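Local coordinates for protein flavodoxin (Lactobacillus reuteri, PDB 5VEG) that binds flavin mononucleotide and probably serves as a low-potential electron donor to redox enzymes, in association with a bacterial microcompartment, at residues T41-E46 and A117-K122; D79-C84 and T110-G115. All coordinates share one frame; numbering follows the deposited sequence.

Interaction 1 (T41-E46 and A117-K122); sequences TGNNEE and AGSGDK. With FMN (flavin mononucleotide), chain D.
Asn44 and Ser119 join the first turn of helix 43-56 to the C-terminal end of strand 113-120 through a side-chain-to-backbone hydrogen-bond pair, at the phosphate and ribityl end of the flavin site. The Asn44 amide spans the gap with both of its polar atoms: OD1 accepts Ser119 N at 2.9 Å, the donor standing above the carbonyl plane, while ND2 gives an N-H to Ser119 O at 3.2 Å, Ser119 O lying close to the plane of the Asn44 amide. With CG anti to the carbonyl carbon (chi1 -79°) and the amide turned crosswise (chi2 -87°), OD1 and ND2 both reach the strand. ND2 also hydrogen-bonds O2P of FMN at 3.0 Å. The same oxygen takes Asn44 N, so one residue grips it twice. An alanine here would probably leave Ser119 N and O without these mates and O2P with one donor fewer, and lose this bridge between helix and strand.

Asn43 and Ser119 touch each other directly and share O4' of the ribityl chain. The Asn43 ND2 donates almost straight to O4' of FMN (3.0 Å, 173°), and the O4' hydroxyl in turn donates to Ser119 OG, which is also bonded to Leu155 O; Asn43 CB rests 3.5 Å from that OG. At the phosphate, Asn43 N and Thr41 OG1 converge on O1P and Thr41 N reaches O3P, with Gly42 as the N-cap residue. This is the phosphate-binding loop of the flavodoxin fold, where the helix N terminus would help stabilise the phosphate charge. Farther along, Asp121 N holds O2 of the isoalloxazine, and a side chain on Gly120 would collide with that oxygen. Strand 145-154 runs alongside through Val151 and Ile153, strand 80-85 borders the other edge through Val83 and Ala85, and Val47 of helix 43-56 covers Ala117 and Ser119.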
loop_
_atom_site.group_PDB
_atom_site.type_symbol
_atom_site.label_atom_id
_atom_site.label_comp_id
_atom_site.label_asym_id
_atom_site.label_seq_id
_atom_site.Cartn_x
_atom_site.Cartn_y
_atom_site.Cartn_z
ATOM N N THR A 41 -7.428 -7.071 -12.326
ATOM C CA THR A 41 -8.864 -6.956 -12.538
ATOM C C THR A 41 -9.467 -5.790 -11.766
ATOM O O THR A 41 -10.695 -5.707 -11.636
ATOM C CB THR A 41 -9.560 -8.276 -12.186
ATOM O OG1 THR A 41 -8.963 -8.857 -11.019
ATOM C CG2 THR A 41 -9.423 -9.265 -13.342
ATOM N N GLY A 42 -8.626 -4.882 -11.255
ATOM C CA GLY A 42 -9.077 -3.613 -10.737
ATOM C C GLY A 42 -9.332 -3.551 -9.247
ATOM O O GLY A 42 -9.541 -2.451 -8.728
ATOM N N ASN A 43 -9.348 -4.691 -8.543
ATOM C CA ASN A 43 -9.703 -4.662 -7.127
ATOM C C ASN A 43 -8.701 -3.843 -6.316
ATOM O O ASN A 43 -9.093 -3.056 -5.454
ATOM C CB ASN A 43 -9.804 -6.090 -6.570
ATOM C CG ASN A 43 -11.064 -6.815 -7.048
ATOM O OD1 ASN A 43 -12.032 -6.183 -7.471
ATOM N ND2 ASN A 43 -11.041 -8.149 -7.000
ATOM N N ASN A 44 -7.408 -4.028 -6.567
ATOM C CA ASN A 44 -6.395 -3.305 -5.806
ATOM C C ASN A 44 -6.260 -1.862 -6.238
ATOM O O ASN A 44 -5.799 -1.034 -5.442
ATOM C CB ASN A 44 -5.059 -4.017 -5.924
ATOM C CG ASN A 44 -4.983 -5.205 -5.007
ATOM O OD1 ASN A 44 -4.616 -5.064 -3.845
ATOM N ND2 ASN A 44 -5.355 -6.383 -5.513
ATOM N N GLU A 45 -6.649 -1.539 -7.475
ATOM C CA GLU A 45 -6.772 -0.137 -7.851
ATOM C C GLU A 45 -7.961 0.500 -7.147
ATOM O O GLU A 45 -7.893 1.658 -6.716
ATOM C CB GLU A 45 -6.906 -0.005 -9.368
ATOM C CG GLU A 45 -7.183 1.409 -9.803
ATOM C CD GLU A 45 -7.229 1.575 -11.308
ATOM O OE1 GLU A 45 -6.906 0.607 -12.040
ATOM O OE2 GLU A 45 -7.572 2.697 -11.747
ATOM N N GLU A 46 -9.057 -0.252 -7.014
ATOM C CA GLU A 46 -10.171 0.197 -6.184
ATOM C C GLU A 46 -9.716 0.468 -4.753
ATOM O O GLU A 46 -10.062 1.506 -4.171
ATOM C CB GLU A 46 -11.292 -0.852 -6.215
ATOM C CG GLU A 46 -12.631 -0.388 -5.707
ATOM C CD GLU A 46 -13.734 -1.427 -5.959
ATOM O OE1 GLU A 46 -13.493 -2.398 -6.717
ATOM O OE2 GLU A 46 -14.844 -1.270 -5.406
ATOM N N ALA A 117 -1.720 -2.373 1.973
ATOM C CA ALA A 117 -3.056 -2.942 1.900
ATOM C C ALA A 117 -3.136 -3.825 0.663
ATOM O O ALA A 117 -2.311 -3.721 -0.249
ATOM C CB ALA A 117 -4.132 -1.836 1.887
ATOM N N GLY A 118 -4.127 -4.713 0.629
ATOM C CA GLY A 118 -4.262 -5.579 -0.521
ATOM C C GLY A 118 -5.626 -6.224 -0.588
ATOM O O GLY A 118 -6.269 -6.467 0.438
ATOM N N SER A 119 -6.072 -6.474 -1.808
ATOM C CA SER A 119 -7.220 -7.336 -2.044
ATOM C C SER A 119 -6.694 -8.673 -2.548
ATOM O O SER A 119 -5.836 -8.714 -3.438
ATOM C CB SER A 119 -8.185 -6.723 -3.064
ATOM O OG SER A 119 -9.019 -7.729 -3.630
ATOM N N GLY A 120 -7.171 -9.755 -1.945
ATOM C CA GLY A 120 -6.779 -11.076 -2.355
ATOM C C GLY A 120 -7.977 -11.991 -2.170
ATOM O O GLY A 120 -9.122 -11.535 -2.138
ATOM N N ASP A 121 -7.725 -13.272 -1.994
ATOM C CA ASP A 121 -8.793 -14.266 -1.942
ATOM C C ASP A 121 -8.527 -15.196 -0.773
ATOM O O ASP A 121 -7.542 -15.940 -0.788
ATOM C CB ASP A 121 -8.863 -15.039 -3.266
ATOM C CG ASP A 121 -10.094 -15.937 -3.367
ATOM O OD1 ASP A 121 -10.563 -16.396 -2.307
ATOM O OD2 ASP A 121 -10.572 -16.186 -4.506
ATOM N N LYS A 122 -9.417 -15.166 0.231
ATOM C CA LYS A 122 -9.247 -16.011 1.413
ATOM C C LYS A 122 -9.230 -17.502 1.090
ATOM O O LYS A 122 -8.710 -18.283 1.892
ATOM C CB LYS A 122 -10.347 -15.715 2.439
ATOM C CG LYS A 122 -10.177 -14.332 3.062
ATOM C CD LYS A 122 -11.145 -14.030 4.209
ATOM C CE LYS A 122 -10.906 -12.605 4.731
ATOM N NZ LYS A 122 -11.842 -12.218 5.833
HETATM N N1 FMN D . -5.127 -14.216 -3.691
HETATM C C2 FMN D . -4.398 -14.397 -2.534
HETATM O O2 FMN D . -4.651 -13.714 -1.546
HETATM N N3 FMN D . -3.401 -15.348 -2.478
HETATM C C4 FMN D . -3.120 -16.131 -3.579
HETATM O O4 FMN D . -2.224 -16.964 -3.502
HETATM C C4A FMN D . -3.853 -15.963 -4.755
HETATM N N5 FMN D . -3.592 -16.734 -5.875
HETATM C C5A FMN D . -4.344 -16.528 -7.026
HETATM C C6 FMN D . -4.110 -17.293 -8.174
HETATM C C7 FMN D . -4.871 -17.083 -9.330
HETATM C C7M FMN D . -4.627 -17.903 -10.568
HETATM C C8 FMN D . -5.873 -16.120 -9.339
HETATM C C8M FMN D . -6.692 -15.901 -10.582
HETATM C C9 FMN D . -6.117 -15.358 -8.200
HETATM C C9A FMN D . -5.343 -15.559 -7.057
HETATM N N10 FMN D . -5.591 -14.787 -5.944
HETATM C C10 FMN D . -4.859 -14.998 -4.797
HETATM C "C1'" FMN D . -6.713 -13.793 -5.973
HETATM C "C2'" FMN D . -6.389 -12.352 -6.347
HETATM O "O2'" FMN D . -5.391 -11.879 -5.481
HETATM C "C3'" FMN D . -7.675 -11.595 -6.069
HETATM O "O3'" FMN D . -8.693 -11.953 -6.985
HETATM C "C4'" FMN D . -7.490 -10.092 -6.109
HETATM O "O4'" FMN D . -8.706 -9.491 -5.741
HETATM C "C5'" FMN D . -7.147 -9.632 -7.515
HETATM O "O5'" FMN D . -6.808 -8.265 -7.417
HETATM P P FMN D . -6.803 -7.322 -8.723
HETATM O O1P FMN D . -8.222 -7.229 -9.238
HETATM O O2P FMN D . -6.331 -5.953 -8.266
HETATM O O3P FMN D . -5.937 -7.916 -9.793
#

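Interaction 2 (D79-C84 and T110-G115); sequences DILVVC and TGKVYG
Leu81 lays its CD1 methyl obliquely across the foot of the Lys112 side chain, 3.6 Å from CB, where strands 80-85 and 113-120 begin to pair as neighbours in the parallel sheet of the flavodoxin fold. They are the two strands of a beta-alpha-beta unit whose crossover carries helix 98-105, and their short segments run at 18° to each other. The Leu81 CG stands beside the backbone N (chi1 -46°), which sends CD1 back toward Lys112, two residues before its bridge partner Tyr114. Lys112 bends at chi2, and its ammonium is held by the carbonyls of Met76 and Ala78.

Side chains alternate between the two faces. Ile80, Val82 and Val113 share one, Ile80 CG1 resting 4.4 Å from Val113 CB, under helix 159-176. Leu81 and Tyr114 share the other, under helix 130-141, their CB atoms 4.5 Å apart; the Tyr114 ring then leads away from Leu81 to stack with Phe139, and its hydroxyl is hydrogen-bonded to Asp136. Gly115, opposite Val82, adds only backbone.

The ladder runs from Val113 N to Asp79 O, Leu81 N to Val113 O (2.7 Å) and Gly115 N to Leu81 O, ending in a weak bond from Val83 N to Gly115 O (3.4 Å). At its opening end a water donates to both Asp79 O, at 2.8 Å, and Gly111 O, at 2.7 Å.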
loop_
_atom_site.group_PDB
_atom_site.type_symbol
_atom_site.label_atom_id
_atom_site.label_comp_id
_atom_site.label_asym_id
_atom_site.label_seq_id
_atom_site.Cartn_x
_atom_site.Cartn_y
_atom_site.Cartn_z
ATOM N N ASP A 79 5.579 12.184 2.142
ATOM C CA ASP A 79 5.703 11.913 3.571
ATOM C C ASP A 79 5.083 10.566 3.949
ATOM O O ASP A 79 5.565 9.911 4.874
ATOM C CB ASP A 79 5.022 13.001 4.397
ATOM C CG ASP A 79 5.456 14.406 4.006
ATOM O OD1 ASP A 79 6.673 14.669 3.973
ATOM O OD2 ASP A 79 4.563 15.236 3.726
ATOM N N ILE A 80 4.011 10.165 3.264
ATOM C CA ILE A 80 3.267 8.935 3.544
ATOM C C ILE A 80 3.355 8.050 2.307
ATOM O O ILE A 80 3.086 8.514 1.193
ATOM C CB ILE A 80 1.800 9.238 3.907
ATOM C CG1 ILE A 80 1.728 10.012 5.229
ATOM C CG2 ILE A 80 0.942 7.934 3.970
ATOM C CD1 ILE A 80 0.330 10.574 5.558
ATOM N N LEU A 81 3.756 6.790 2.497
ATOM C CA LEU A 81 3.961 5.844 1.402
ATOM C C LEU A 81 3.034 4.640 1.564
ATOM O O LEU A 81 3.002 4.025 2.629
ATOM C CB LEU A 81 5.414 5.375 1.360
ATOM C CG LEU A 81 6.417 6.521 1.493
ATOM C CD1 LEU A 81 7.807 5.982 1.750
ATOM C CD2 LEU A 81 6.362 7.373 0.239
ATOM N N VAL A 82 2.305 4.296 0.503
ATOM C CA VAL A 82 1.302 3.235 0.524
ATOM C C VAL A 82 1.488 2.363 -0.708
ATOM O O VAL A 82 1.604 2.882 -1.823
ATOM C CB VAL A 82 -0.137 3.793 0.574
ATOM C CG1 VAL A 82 -1.178 2.642 0.514
ATOM C CG2 VAL A 82 -0.338 4.626 1.827
ATOM N N VAL A 83 1.501 1.037 -0.505
ATOM C CA VAL A 83 1.430 0.056 -1.592
ATOM C C VAL A 83 0.151 -0.768 -1.442
ATOM O O VAL A 83 -0.128 -1.317 -0.368
ATOM C CB VAL A 83 2.662 -0.868 -1.614
ATOM C CG1 VAL A 83 2.541 -1.886 -2.731
ATOM C CG2 VAL A 83 3.973 -0.049 -1.782
ATOM N N CYS A 84 -0.615 -0.865 -2.524
ATOM C CA CYS A 84 -1.804 -1.705 -2.586
ATOM C C CYS A 84 -1.593 -2.702 -3.717
ATOM O O CYS A 84 -1.590 -2.313 -4.884
ATOM C CB CYS A 84 -3.069 -0.873 -2.817
ATOM S SG CYS A 84 -3.406 0.422 -1.577
ATOM N N THR A 110 13.997 6.171 6.399
ATOM C CA THR A 110 13.875 6.729 7.743
ATOM C C THR A 110 13.082 8.035 7.708
ATOM O O THR A 110 13.303 8.884 6.840
ATOM C CB THR A 110 15.271 6.966 8.322
ATOM O OG1 THR A 110 15.992 5.729 8.329
ATOM C CG2 THR A 110 15.198 7.537 9.734
ATOM N N GLY A 111 12.138 8.182 8.639
ATOM C CA GLY A 111 11.264 9.335 8.664
ATOM C C GLY A 111 10.028 9.227 7.792
ATOM O O GLY A 111 9.153 10.099 7.872
ATOM N N LYS A 112 9.925 8.207 6.948
ATOM C CA LYS A 112 8.728 8.031 6.137
ATOM C C LYS A 112 7.720 7.173 6.896
ATOM O O LYS A 112 8.100 6.269 7.637
ATOM C CB LYS A 112 9.065 7.396 4.787
ATOM C CG LYS A 112 10.154 8.154 3.997
ATOM C CD LYS A 112 9.738 9.600 3.705
ATOM C CE LYS A 112 10.813 10.336 2.894
ATOM N NZ LYS A 112 10.260 11.443 2.067
ATOM N N VAL A 113 6.433 7.487 6.715
ATOM C CA VAL A 113 5.323 6.749 7.302
ATOM C C VAL A 113 4.698 5.887 6.210
ATOM O O VAL A 113 4.471 6.361 5.092
ATOM C CB VAL A 113 4.288 7.711 7.909
ATOM C CG1 VAL A 113 2.968 6.973 8.277
ATOM C CG2 VAL A 113 4.888 8.433 9.112
ATOM N N TYR A 114 4.450 4.618 6.506
ATOM C CA TYR A 114 4.004 3.715 5.462
ATOM C C TYR A 114 2.806 2.904 5.919
ATOM O O TYR A 114 2.525 2.770 7.114
ATOM C CB TYR A 114 5.124 2.761 4.990
ATOM C CG TYR A 114 5.351 1.584 5.905
ATOM C CD1 TYR A 114 4.633 0.396 5.742
ATOM C CD2 TYR A 114 6.280 1.656 6.939
ATOM C CE1 TYR A 114 4.833 -0.669 6.576
ATOM C CE2 TYR A 114 6.494 0.578 7.777
ATOM C CZ TYR A 114 5.756 -0.577 7.591
ATOM O OH TYR A 114 5.945 -1.659 8.420
ATOM N N GLY A 115 2.099 2.374 4.932
ATOM C CA GLY A 115 1.023 1.427 5.183
ATOM C C GLY A 115 0.896 0.543 3.967
ATOM O O GLY A 115 1.219 0.953 2.849
HETATM O O HOH W 1 6.835 11.200 7.069
#

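From the N terminus, the chain leaves strand 31-38 and enters residues 41-46 at the start of helix 43-56. It meets them again at 117-122, so interaction 1 closes a long loop spanning 70 intervening residues. Within that loop, interaction 2 closes a shorter one: 79-84 meets 110-115 after the crossover through helix 98-105. The two are nested and do not cross, and strand 113-120 serves both, pairing with strand 80-85 at its beginning and reaching the flavin site at its end. Their centres lie 19 Å apart, yet they touch where Ala117 N probably hydrogen-bonds Val83 O (3.0 Å) and Asn44 O packs on Cys84 CB, linking sheet, helix and cofactor site.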